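Local atomic coordinates of suppressor of fused homolog (Drosophila melanogaster, PDB entry 6LPH), a protein that probably binds DNA-binding transcription factors and their nuclear localization sequences and holds them sequestered, the part modelled here being its N-terminal SUFU domain. Residues W72-F77 with F106-T111; F102-R107 with C194-V199; S168-L173 with G198-E203; N172-Q177 with R213-F218. All blocks are in the same frame, centred on the assembly; numbering follows the deposited sequence.

All four contacts belong to one SUFU domain and are tied together by its mixed beta-sheet. Contacts 1 and 2 share strand 97-109, which pairs antiparallel with 71-77 and parallel with 189-199; their centres are about 8 Å apart, and Phe106 and Arg107 serve both. Strand 189-199 then leads into contact 3, where it meets strand 172-186 of the same hairpin just before helix 201-219 starts. Contact 4 brings that helix back over strand 172-186, about 10 Å from contact 2 and about 11 Å from contact 3, centre to centre. Contacts 1 and 3, about 17 Å apart between centres, do not touch. Together they describe the sheet and a helix packed on it.

Contact 1 of 4, residues W72-F77 with F106-T111; sequences WHYISF and FRLAKT
His73 and Arg107 lie flat on each other, centres 3.6 Å apart and planes at 25°, across two antiparallel neighbours in the mixed sheet of the SUFU domain. His73 CG, anti to the backbone N (chi1 -174°), comes 3.6 Å from Arg107 NH1, which sits over the middle of the ring; Ile75 CD1 covers the opposite face. On the other face of the sheet Tyr74 and Phe106 run side by side, Tyr74 CD1 4.0 Å from Phe106 CD2. The Lys110 and Trp72 side chains cross at about a right angle, the lysine over one face of the indole: its CE lies 4.0 Å from the centroid of the six-membered ring, a CH-pi contact, and NZ adds a cation-pi interaction.

In the second shell Asp178 holds His73 NE2 and Arg107 NH2, Gln195 OE1 binds Arg107 NE, Tyr29 OH binds His73 ND1, and Lys110 NZ reaches Asn59. An alanine in place of His73 would probably leave the Arg107 guanidinium without its stacking partner, and Tyr29 and Asp178 without a ring nitrogen to bind. Between the two faces runs the backbone ladder: Trp72 N donates to Leu108 O at 2.9 Å, and Leu108 N to Trp72 O at 2.8 Å.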
# COMPACT_ATOMS: atom_id res chain seq x y z
N TRP A 72 -4.58 -6.05 7.14
CA TRP A 72 -3.46 -5.20 7.47
C TRP A 72 -3.46 -4.00 6.54
O TRP A 72 -3.63 -4.17 5.33
CB TRP A 72 -2.19 -5.99 7.23
CG TRP A 72 -2.10 -7.28 8.01
CD1 TRP A 72 -2.06 -8.59 7.51
CD2 TRP A 72 -2.00 -7.42 9.45
NE1 TRP A 72 -1.93 -9.51 8.54
CE2 TRP A 72 -1.89 -8.88 9.73
CE3 TRP A 72 -1.98 -6.54 10.51
CZ2 TRP A 72 -1.79 -9.37 11.01
CZ3 TRP A 72 -1.88 -7.07 11.81
CH2 TRP A 72 -1.77 -8.43 12.04
N HIS A 73 -3.26 -2.79 7.07
CA HIS A 73 -3.32 -1.54 6.25
C HIS A 73 -1.95 -0.87 6.30
O HIS A 73 -1.43 -0.56 7.40
CB HIS A 73 -4.40 -0.65 6.83
CG HIS A 73 -4.70 0.61 6.03
ND1 HIS A 73 -5.36 1.66 6.58
CD2 HIS A 73 -4.44 0.97 4.71
CE1 HIS A 73 -5.53 2.64 5.67
NE2 HIS A 73 -4.99 2.23 4.51
N TYR A 74 -1.33 -0.71 5.13
CA TYR A 74 0.01 -0.14 5.02
C TYR A 74 -0.07 1.27 4.45
O TYR A 74 -0.82 1.49 3.51
CB TYR A 74 0.83 -0.98 4.05
CG TYR A 74 0.97 -2.40 4.57
CD1 TYR A 74 -0.03 -3.34 4.36
CD2 TYR A 74 2.08 -2.77 5.32
CE1 TYR A 74 0.11 -4.69 4.84
CE2 TYR A 74 2.25 -4.12 5.79
CZ TYR A 74 1.22 -5.04 5.56
OH TYR A 74 1.32 -6.34 6.04
N ILE A 75 0.70 2.21 5.02
CA ILE A 75 0.72 3.63 4.51
C ILE A 75 2.16 4.13 4.38
O ILE A 75 2.92 4.04 5.35
CB ILE A 75 -0.12 4.60 5.37
CG1 ILE A 75 -1.55 4.09 5.54
CG2 ILE A 75 -0.16 6.02 4.71
CD1 ILE A 75 -1.78 3.37 6.84
N SER A 76 2.54 4.62 3.19
CA SER A 76 3.92 5.07 2.94
C SER A 76 4.12 6.52 3.30
O SER A 76 3.16 7.32 3.31
CB SER A 76 4.29 4.91 1.45
OG SER A 76 3.70 5.95 0.64
N PHE A 77 5.38 6.88 3.57
CA PHE A 77 5.77 8.28 3.80
C PHE A 77 7.03 8.50 3.00
O PHE A 77 8.08 7.88 3.30
CB PHE A 77 6.12 8.54 5.26
CG PHE A 77 4.99 8.29 6.23
CD1 PHE A 77 4.67 6.99 6.64
CD2 PHE A 77 4.30 9.37 6.80
CE1 PHE A 77 3.65 6.76 7.55
CE2 PHE A 77 3.29 9.13 7.73
CZ PHE A 77 2.96 7.83 8.10
N PHE A 106 -2.01 0.15 1.04
CA PHE A 106 -2.26 -1.22 0.59
C PHE A 106 -3.07 -1.91 1.69
O PHE A 106 -2.83 -1.67 2.88
CB PHE A 106 -0.93 -1.90 0.32
CG PHE A 106 -1.03 -3.36 -0.14
CD1 PHE A 106 -1.73 -3.71 -1.31
CD2 PHE A 106 -0.36 -4.36 0.55
CE1 PHE A 106 -1.79 -5.02 -1.77
CE2 PHE A 106 -0.38 -5.70 0.08
CZ PHE A 106 -1.11 -6.03 -1.07
N ARG A 107 -4.07 -2.69 1.29
CA ARG A 107 -4.89 -3.44 2.27
C ARG A 107 -4.71 -4.92 2.01
O ARG A 107 -5.02 -5.44 0.91
CB ARG A 107 -6.34 -3.05 2.21
CG ARG A 107 -6.54 -1.56 2.62
CD ARG A 107 -8.00 -1.17 2.60
NE ARG A 107 -8.16 0.27 2.84
CZ ARG A 107 -8.20 0.83 4.06
NH1 ARG A 107 -8.15 0.05 5.17
NH2 ARG A 107 -8.36 2.15 4.19
N LEU A 108 -4.23 -5.62 3.01
CA LEU A 108 -3.86 -7.03 2.81
C LEU A 108 -4.68 -7.98 3.71
O LEU A 108 -4.59 -7.91 4.94
CB LEU A 108 -2.37 -7.20 3.01
CG LEU A 108 -1.87 -8.66 3.05
CD1 LEU A 108 -2.07 -9.35 1.71
CD2 LEU A 108 -0.39 -8.70 3.48
N ALA A 109 -5.46 -8.86 3.09
CA ALA A 109 -6.34 -9.78 3.83
C ALA A 109 -5.52 -10.71 4.71
O ALA A 109 -4.46 -11.20 4.30
CB ALA A 109 -7.22 -10.59 2.86
N LYS A 110 -5.98 -10.91 5.94
CA LYS A 110 -5.34 -11.84 6.84
C LYS A 110 -5.62 -13.21 6.28
O LYS A 110 -6.71 -13.47 5.77
CB LYS A 110 -5.88 -11.71 8.27
CG LYS A 110 -5.59 -10.34 8.89
CD LYS A 110 -5.77 -10.37 10.39
CE LYS A 110 -5.71 -8.95 10.93
NZ LYS A 110 -6.03 -8.90 12.38
N THR A 111 -4.63 -14.08 6.37
CA THR A 111 -4.76 -15.44 5.89
C THR A 111 -5.59 -16.28 6.88
O THR A 111 -5.84 -15.84 8.01
CB THR A 111 -3.37 -16.07 5.74
OG1 THR A 111 -2.70 -16.01 7.00
CG2 THR A 111 -2.56 -15.32 4.69

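Contact 2 of 4, residues F102-R107 with C194-V199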
# COMPACT_ATOMS: atom_id res chain seq x y z
N PHE A 102 0.99 12.37 -3.71
CA PHE A 102 0.30 11.22 -3.17
C PHE A 102 1.21 10.38 -2.27
O PHE A 102 2.44 10.58 -2.26
CB PHE A 102 -0.26 10.36 -4.32
CG PHE A 102 0.79 9.63 -5.12
CD1 PHE A 102 1.14 8.33 -4.81
CD2 PHE A 102 1.45 10.28 -6.16
CE1 PHE A 102 2.11 7.66 -5.54
CE2 PHE A 102 2.43 9.62 -6.88
CZ PHE A 102 2.76 8.32 -6.57
N GLU A 103 0.60 9.49 -1.47
CA GLU A 103 1.31 8.39 -0.83
C GLU A 103 0.60 7.11 -1.21
O GLU A 103 -0.56 7.13 -1.63
CB GLU A 103 1.41 8.52 0.71
CG GLU A 103 2.25 9.73 1.20
CD GLU A 103 3.75 9.61 1.00
OE1 GLU A 103 4.27 8.54 0.52
OE2 GLU A 103 4.44 10.58 1.38
N LEU A 104 1.33 5.99 -1.06
CA LEU A 104 0.79 4.69 -1.35
C LEU A 104 0.14 4.06 -0.12
O LEU A 104 0.68 4.16 1.00
CB LEU A 104 1.91 3.76 -1.80
CG LEU A 104 2.61 4.19 -3.11
CD1 LEU A 104 3.85 3.35 -3.36
CD2 LEU A 104 1.64 4.10 -4.29
N THR A 105 -1.02 3.42 -0.32
CA THR A 105 -1.57 2.53 0.70
C THR A 105 -1.82 1.11 0.14
O THR A 105 -1.83 0.90 -1.08
CB THR A 105 -2.84 3.08 1.39
OG1 THR A 105 -3.97 2.89 0.54
CG2 THR A 105 -2.70 4.62 1.71
N PHE A 106 -2.01 0.15 1.04
CA PHE A 106 -2.26 -1.22 0.59
C PHE A 106 -3.07 -1.91 1.69
O PHE A 106 -2.83 -1.67 2.88
CB PHE A 106 -0.93 -1.90 0.32
CG PHE A 106 -1.03 -3.36 -0.14
CD1 PHE A 106 -1.73 -3.71 -1.31
CD2 PHE A 106 -0.36 -4.36 0.55
CE1 PHE A 106 -1.79 -5.02 -1.77
CE2 PHE A 106 -0.38 -5.70 0.08
CZ PHE A 106 -1.11 -6.03 -1.07
N ARG A 107 -4.07 -2.69 1.29
CA ARG A 107 -4.89 -3.44 2.27
C ARG A 107 -4.71 -4.92 2.01
O ARG A 107 -5.02 -5.44 0.91
CB ARG A 107 -6.34 -3.05 2.21
CG ARG A 107 -6.54 -1.56 2.62
CD ARG A 107 -8.00 -1.17 2.60
NE ARG A 107 -8.16 0.27 2.84
CZ ARG A 107 -8.20 0.83 4.06
NH1 ARG A 107 -8.15 0.05 5.17
NH2 ARG A 107 -8.36 2.15 4.19
N CYS A 194 -3.24 6.91 -2.52
CA CYS A 194 -3.47 6.02 -3.65
C CYS A 194 -3.33 4.58 -3.18
O CYS A 194 -2.22 4.10 -2.89
CB CYS A 194 -2.46 6.31 -4.77
SG CYS A 194 -2.84 7.88 -5.57
N GLN A 195 -4.47 3.90 -3.11
CA GLN A 195 -4.46 2.52 -2.63
C GLN A 195 -4.20 1.56 -3.77
O GLN A 195 -4.95 1.50 -4.77
CB GLN A 195 -5.77 2.16 -1.93
CG GLN A 195 -5.76 0.76 -1.31
CD GLN A 195 -7.05 0.46 -0.61
OE1 GLN A 195 -7.47 1.18 0.31
NE2 GLN A 195 -7.71 -0.61 -1.03
N ILE A 196 -3.15 0.79 -3.60
CA ILE A 196 -2.77 -0.22 -4.55
C ILE A 196 -3.66 -1.45 -4.33
O ILE A 196 -3.96 -1.81 -3.18
CB ILE A 196 -1.24 -0.47 -4.41
CG1 ILE A 196 -0.46 0.43 -5.37
CG2 ILE A 196 -0.81 -1.85 -4.82
CD1 ILE A 196 -1.02 1.80 -5.59
N VAL A 197 -4.13 -2.06 -5.42
CA VAL A 197 -5.02 -3.26 -5.36
C VAL A 197 -4.44 -4.35 -6.25
O VAL A 197 -4.28 -4.12 -7.44
CB VAL A 197 -6.47 -2.94 -5.81
CG1 VAL A 197 -7.41 -4.16 -5.72
CG2 VAL A 197 -7.03 -1.80 -5.00
N GLY A 198 -4.15 -5.52 -5.70
CA GLY A 198 -3.61 -6.61 -6.51
C GLY A 198 -4.73 -7.20 -7.36
O GLY A 198 -5.85 -7.36 -6.90
N VAL A 199 -4.42 -7.50 -8.62
CA VAL A 199 -5.40 -8.02 -9.58
C VAL A 199 -4.84 -9.16 -10.45
O VAL A 199 -3.60 -9.33 -10.61
CB VAL A 199 -5.99 -6.90 -10.50
CG1 VAL A 199 -6.79 -5.88 -9.69
CG2 VAL A 199 -4.90 -6.21 -11.33
O HOH W 1 -5.43 -3.41 -1.60
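Arg107 and Gln195 cross at about a right angle, their guanidinium and amide planes 64° apart. Gln195 is fully extended, with CG anti to the backbone N (chi1 -175°), and its OE1 accepts from Arg107 NE at 2.8 Å; the donor stands well above the amide plane, and the bond is well bent at the hydrogen. Beside them Thr105 also meets Gln195 crosswise, its OG1 3.1 Å from Gln195 CB. That hydroxyl has its polar partner in Asp178.

On the other face of the sheet the side chains are apolar. Phe106 turns the edge of its ring to the backbone of Ile196, CD1 lying 3.5 Å from Ile196 O, close to the ring plane. Leu104 and Ile196 meet through their methyls, CD2 of the first 3.7 Å from CD1 of the second. At the far end Cys194 SG lies 4.8 Å from the centroid of the Phe102 ring, obliquely, in a sulfur-aromatic contact. Helix 131-146 packs against Phe102, Leu104 and Phe106 on this face.

Between the two faces the parallel strands, turned 40° from each other, are joined by Cys194 N to Glu103 O, Thr105 N to Cys194 O and Ile196 N to Thr105 O. Past these bonds they part, and water 1 bridges the backbone, donating to Ile196 O at 2.7 Å and accepting from Arg107 N at 3.3 Å.

Each guanidinium nitrogen of Arg107 thus has a mate: NE in Gln195, NH1 in His71, NH2 in Asp178 and Gln180. The buried positive charge is probably balanced largely by the salt bridge to Asp178.

Contact 3 of 4, residues S168-L173 with G198-E203; sequences SKLQNL and GVFDDE
Leu170 and Phe200 press together where the hairpin of strands 172-186 and 189-199 opens out and helix 201-219 begins. This is the tight part of the contact: Leu170 CD2 lies 3.5 Å from Phe200 CD2, approaching the ring obliquely, while Lys169 lays its CB over one face, 4.0 Å from the ring centroid in a CH-pi contact. Leu170 CG is anti to the carbonyl carbon (chi1 -55°), and from there the other branch reaches the backbone of Gly198, CD1 3.9 Å from Gly198 O. An alanine in place of Phe200 would probably open a gap beside Leu170 CD2 and leave the aliphatic part of Lys169 without a ring to rest on. Next to this cluster the backbones are joined by a bond from Val199 N to Asn172 O, 2.9 Å long, the donor standing above the carbonyl plane.

Beyond that bond the chains separate, and water does much of the joining. Water 3 accepts from Gln171 N and donates to Val199 O, two atoms whose direct bond is long and weak. Water 2 links Lys169 O to Asp201 N. The side chains here, Asp201 and the outer end of Lys169, are exposed.

Phe200 is the N-cap residue of the helix, and its own N donates almost straight, at 175°, to Glu203 OE2 2.9 Å away, which it meets from above the carboxylate plane.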
# COMPACT_ATOMS: atom_id res chain seq x y z
N SER A 168 0.81 -17.14 -5.98
CA SER A 168 -0.27 -16.13 -6.03
C SER A 168 -0.59 -15.74 -7.48
O SER A 168 0.32 -15.48 -8.26
CB SER A 168 0.08 -14.87 -5.25
OG SER A 168 -1.00 -13.97 -5.37
N LYS A 169 -1.87 -15.67 -7.80
CA LYS A 169 -2.33 -15.20 -9.11
C LYS A 169 -2.37 -13.66 -9.16
O LYS A 169 -2.70 -13.07 -10.19
CB LYS A 169 -3.73 -15.75 -9.38
CG LYS A 169 -3.74 -17.25 -9.50
CD LYS A 169 -5.14 -17.83 -9.41
CE LYS A 169 -5.08 -19.35 -9.39
NZ LYS A 169 -4.60 -19.90 -10.68
N LEU A 170 -2.04 -13.00 -8.05
CA LEU A 170 -2.02 -11.51 -8.07
C LEU A 170 -0.63 -10.93 -8.45
O LEU A 170 0.25 -10.82 -7.58
CB LEU A 170 -2.54 -10.93 -6.74
CG LEU A 170 -3.93 -11.40 -6.31
CD1 LEU A 170 -4.40 -10.56 -5.14
CD2 LEU A 170 -4.96 -11.31 -7.44
N GLN A 171 -0.46 -10.57 -9.73
CA GLN A 171 0.82 -10.15 -10.33
C GLN A 171 0.84 -8.73 -10.83
O GLN A 171 1.84 -8.33 -11.44
CB GLN A 171 1.12 -10.88 -11.64
CG GLN A 171 0.65 -12.28 -11.79
CD GLN A 171 1.57 -13.14 -11.06
OE1 GLN A 171 1.66 -13.00 -9.86
NE2 GLN A 171 2.31 -13.99 -11.76
N ASN A 172 -0.26 -8.01 -10.68
CA ASN A 172 -0.40 -6.68 -11.26
C ASN A 172 -1.24 -5.86 -10.33
O ASN A 172 -1.80 -6.40 -9.35
CB ASN A 172 -1.05 -6.77 -12.66
CG ASN A 172 -0.20 -7.57 -13.65
OD1 ASN A 172 -0.51 -8.73 -13.96
ND2 ASN A 172 0.85 -6.98 -14.14
N LEU A 173 -1.31 -4.55 -10.59
CA LEU A 173 -1.90 -3.63 -9.64
C LEU A 173 -2.85 -2.71 -10.32
O LEU A 173 -2.61 -2.31 -11.45
CB LEU A 173 -0.81 -2.74 -9.00
CG LEU A 173 0.28 -3.58 -8.33
CD1 LEU A 173 1.54 -2.77 -8.12
CD2 LEU A 173 -0.29 -4.17 -7.03
N GLY A 198 -4.15 -5.52 -5.70
CA GLY A 198 -3.61 -6.61 -6.51
C GLY A 198 -4.73 -7.20 -7.36
O GLY A 198 -5.85 -7.36 -6.90
N VAL A 199 -4.42 -7.50 -8.62
CA VAL A 199 -5.40 -8.02 -9.58
C VAL A 199 -4.84 -9.16 -10.45
O VAL A 199 -3.60 -9.33 -10.61
CB VAL A 199 -5.99 -6.90 -10.50
CG1 VAL A 199 -6.79 -5.88 -9.69
CG2 VAL A 199 -4.90 -6.21 -11.33
N PHE A 200 -5.77 -9.90 -11.05
CA PHE A 200 -5.47 -11.01 -11.98
C PHE A 200 -5.05 -10.41 -13.31
O PHE A 200 -5.27 -9.19 -13.60
CB PHE A 200 -6.73 -11.87 -12.22
CG PHE A 200 -6.98 -12.91 -11.16
CD1 PHE A 200 -7.02 -14.26 -11.49
CD2 PHE A 200 -7.23 -12.54 -9.82
CE1 PHE A 200 -7.26 -15.23 -10.51
CE2 PHE A 200 -7.47 -13.50 -8.84
CZ PHE A 200 -7.47 -14.85 -9.19
N ASP A 201 -4.45 -11.26 -14.12
CA ASP A 201 -4.06 -10.89 -15.48
C ASP A 201 -5.24 -10.37 -16.27
O ASP A 201 -5.08 -9.36 -16.95
CB ASP A 201 -3.45 -12.07 -16.24
CG ASP A 201 -2.02 -12.41 -15.80
OD1 ASP A 201 -1.52 -11.88 -14.79
OD2 ASP A 201 -1.39 -13.25 -16.47
N ASP A 202 -6.39 -11.05 -16.22
CA ASP A 202 -7.54 -10.61 -17.02
C ASP A 202 -8.12 -9.28 -16.51
O ASP A 202 -8.55 -8.44 -17.30
CB ASP A 202 -8.63 -11.70 -17.20
CG ASP A 202 -9.24 -12.19 -15.87
OD1 ASP A 202 -8.69 -11.90 -14.79
OD2 ASP A 202 -10.28 -12.89 -15.92
N GLU A 203 -8.08 -9.09 -15.19
CA GLU A 203 -8.52 -7.82 -14.58
C GLU A 203 -7.63 -6.66 -15.07
O GLU A 203 -8.12 -5.56 -15.42
CB GLU A 203 -8.52 -7.94 -13.04
CG GLU A 203 -9.71 -8.76 -12.52
CD GLU A 203 -9.53 -9.38 -11.14
OE1 GLU A 203 -10.46 -10.13 -10.73
OE2 GLU A 203 -8.51 -9.15 -10.45
O HOH W 2 -3.47 -13.80 -12.81
O HOH W 3 -1.87 -10.52 -12.17

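Contact 4 of 4, residues N172-Q177 with R213-F218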
# COMPACT_ATOMS: atom_id res chain seq x y z
N ASN A 172 -0.26 -8.01 -10.68
CA ASN A 172 -0.40 -6.68 -11.26
C ASN A 172 -1.24 -5.86 -10.33
O ASN A 172 -1.80 -6.40 -9.35
CB ASN A 172 -1.05 -6.77 -12.66
CG ASN A 172 -0.20 -7.57 -13.65
OD1 ASN A 172 -0.51 -8.73 -13.96
ND2 ASN A 172 0.85 -6.98 -14.14
N LEU A 173 -1.31 -4.55 -10.59
CA LEU A 173 -1.90 -3.63 -9.64
C LEU A 173 -2.85 -2.71 -10.32
O LEU A 173 -2.61 -2.31 -11.45
CB LEU A 173 -0.81 -2.74 -9.00
CG LEU A 173 0.28 -3.58 -8.33
CD1 LEU A 173 1.54 -2.77 -8.12
CD2 LEU A 173 -0.29 -4.17 -7.03
N LEU A 174 -3.94 -2.36 -9.63
CA LEU A 174 -4.75 -1.17 -10.02
C LEU A 174 -4.63 -0.19 -8.91
O LEU A 174 -4.25 -0.57 -7.81
CB LEU A 174 -6.24 -1.49 -10.27
CG LEU A 174 -6.54 -2.57 -11.31
CD1 LEU A 174 -8.05 -2.76 -11.55
CD2 LEU A 174 -5.81 -2.20 -12.60
N VAL A 175 -4.97 1.08 -9.20
CA VAL A 175 -4.88 2.17 -8.24
C VAL A 175 -6.27 2.75 -7.93
O VAL A 175 -7.00 3.16 -8.84
CB VAL A 175 -3.94 3.31 -8.72
CG1 VAL A 175 -3.83 4.42 -7.66
CG2 VAL A 175 -2.56 2.75 -9.04
N ALA A 176 -6.63 2.72 -6.65
CA ALA A 176 -7.92 3.24 -6.20
C ALA A 176 -7.68 4.32 -5.17
O ALA A 176 -6.57 4.45 -4.63
CB ALA A 176 -8.77 2.10 -5.60
N GLN A 177 -8.72 5.13 -4.90
CA GLN A 177 -8.63 6.08 -3.82
C GLN A 177 -8.81 5.29 -2.53
O GLN A 177 -9.72 4.48 -2.44
CB GLN A 177 -9.70 7.16 -3.91
CG GLN A 177 -9.52 8.18 -2.79
CD GLN A 177 -10.55 9.26 -2.84
OE1 GLN A 177 -11.61 9.12 -3.46
NE2 GLN A 177 -10.25 10.36 -2.20
N ARG A 213 -11.32 2.18 -13.46
CA ARG A 213 -12.35 2.49 -12.48
C ARG A 213 -13.52 1.51 -12.59
O ARG A 213 -14.05 1.04 -11.58
CB ARG A 213 -12.80 3.92 -12.75
CG ARG A 213 -13.84 4.47 -11.81
CD ARG A 213 -14.17 5.92 -12.17
NE ARG A 213 -13.03 6.65 -12.73
CZ ARG A 213 -11.96 7.03 -12.04
NH1 ARG A 213 -11.85 6.74 -10.75
NH2 ARG A 213 -10.99 7.70 -12.64
N GLY A 214 -13.90 1.18 -13.82
CA GLY A 214 -14.97 0.20 -14.07
C GLY A 214 -14.61 -1.20 -13.54
O GLY A 214 -15.46 -1.90 -12.97
N VAL A 215 -13.36 -1.61 -13.71
CA VAL A 215 -12.90 -2.88 -13.10
C VAL A 215 -12.88 -2.81 -11.55
O VAL A 215 -13.30 -3.77 -10.88
CB VAL A 215 -11.52 -3.34 -13.65
CG1 VAL A 215 -11.07 -4.62 -12.97
CG2 VAL A 215 -11.58 -3.55 -15.16
N LEU A 216 -12.40 -1.70 -10.99
CA LEU A 216 -12.42 -1.53 -9.52
C LEU A 216 -13.85 -1.60 -8.99
O LEU A 216 -14.10 -2.20 -7.93
CB LEU A 216 -11.81 -0.20 -9.10
CG LEU A 216 -10.29 -0.12 -9.32
CD1 LEU A 216 -9.77 1.30 -9.14
CD2 LEU A 216 -9.52 -1.12 -8.45
N ASN A 217 -14.78 -1.00 -9.74
CA ASN A 217 -16.18 -1.01 -9.35
C ASN A 217 -16.74 -2.42 -9.31
O ASN A 217 -17.52 -2.74 -8.39
CB ASN A 217 -17.03 -0.17 -10.30
CG ASN A 217 -17.00 1.31 -9.96
OD1 ASN A 217 -16.70 1.70 -8.82
ND2 ASN A 217 -17.32 2.16 -10.95
N PHE A 218 -16.32 -3.25 -10.28
CA PHE A 218 -16.70 -4.68 -10.29
C PHE A 218 -16.19 -5.39 -9.04
O PHE A 218 -16.94 -6.12 -8.39
CB PHE A 218 -16.14 -5.41 -11.52
CG PHE A 218 -16.79 -5.04 -12.83
CD1 PHE A 218 -18.10 -4.53 -12.88
CD2 PHE A 218 -16.09 -5.25 -14.03
CE1 PHE A 218 -18.69 -4.21 -14.11
CE2 PHE A 218 -16.67 -4.95 -15.26
CZ PHE A 218 -17.97 -4.41 -15.29
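Leu216 and Leu174 slide past each other in opposite directions, and the two segments meet almost wholly through methyl and methylene groups. Leu216 works with both branches. CG is set anti to the carbonyl carbon (chi1 -69°), and from there CD2 packs 3.8 Å from Leu174 CB, while CD1 meets Ala176, 3.8 Å from its CB. Leu174 in turn sends CD1 to Val215, the residue just before Leu216, where it lies 3.8 Å from CG1; these two side chains cross at about a right angle.

A second kind of contact involves the backbone. Leu216 CD1 rests 3.3 Å from Val175 O, a close approach of a methyl to a carbonyl oxygen. The strand's backbone bonds go to other neighbours: Leu174 pairs with Val197 of strand 189-199, and Val175 with Gly153 and Asp154, just before strand 155-156.

Strand and helix cross at 85° with their axes 9.1 Å apart, so the helix touches the strand over a short length, centred on Leu174 and Ala176. Together with helix 131-146, which lies against the opposite face of the sheet, this gives the alpha/beta layering of the SUFU domain: a mixed sheet with helices packed on both sides.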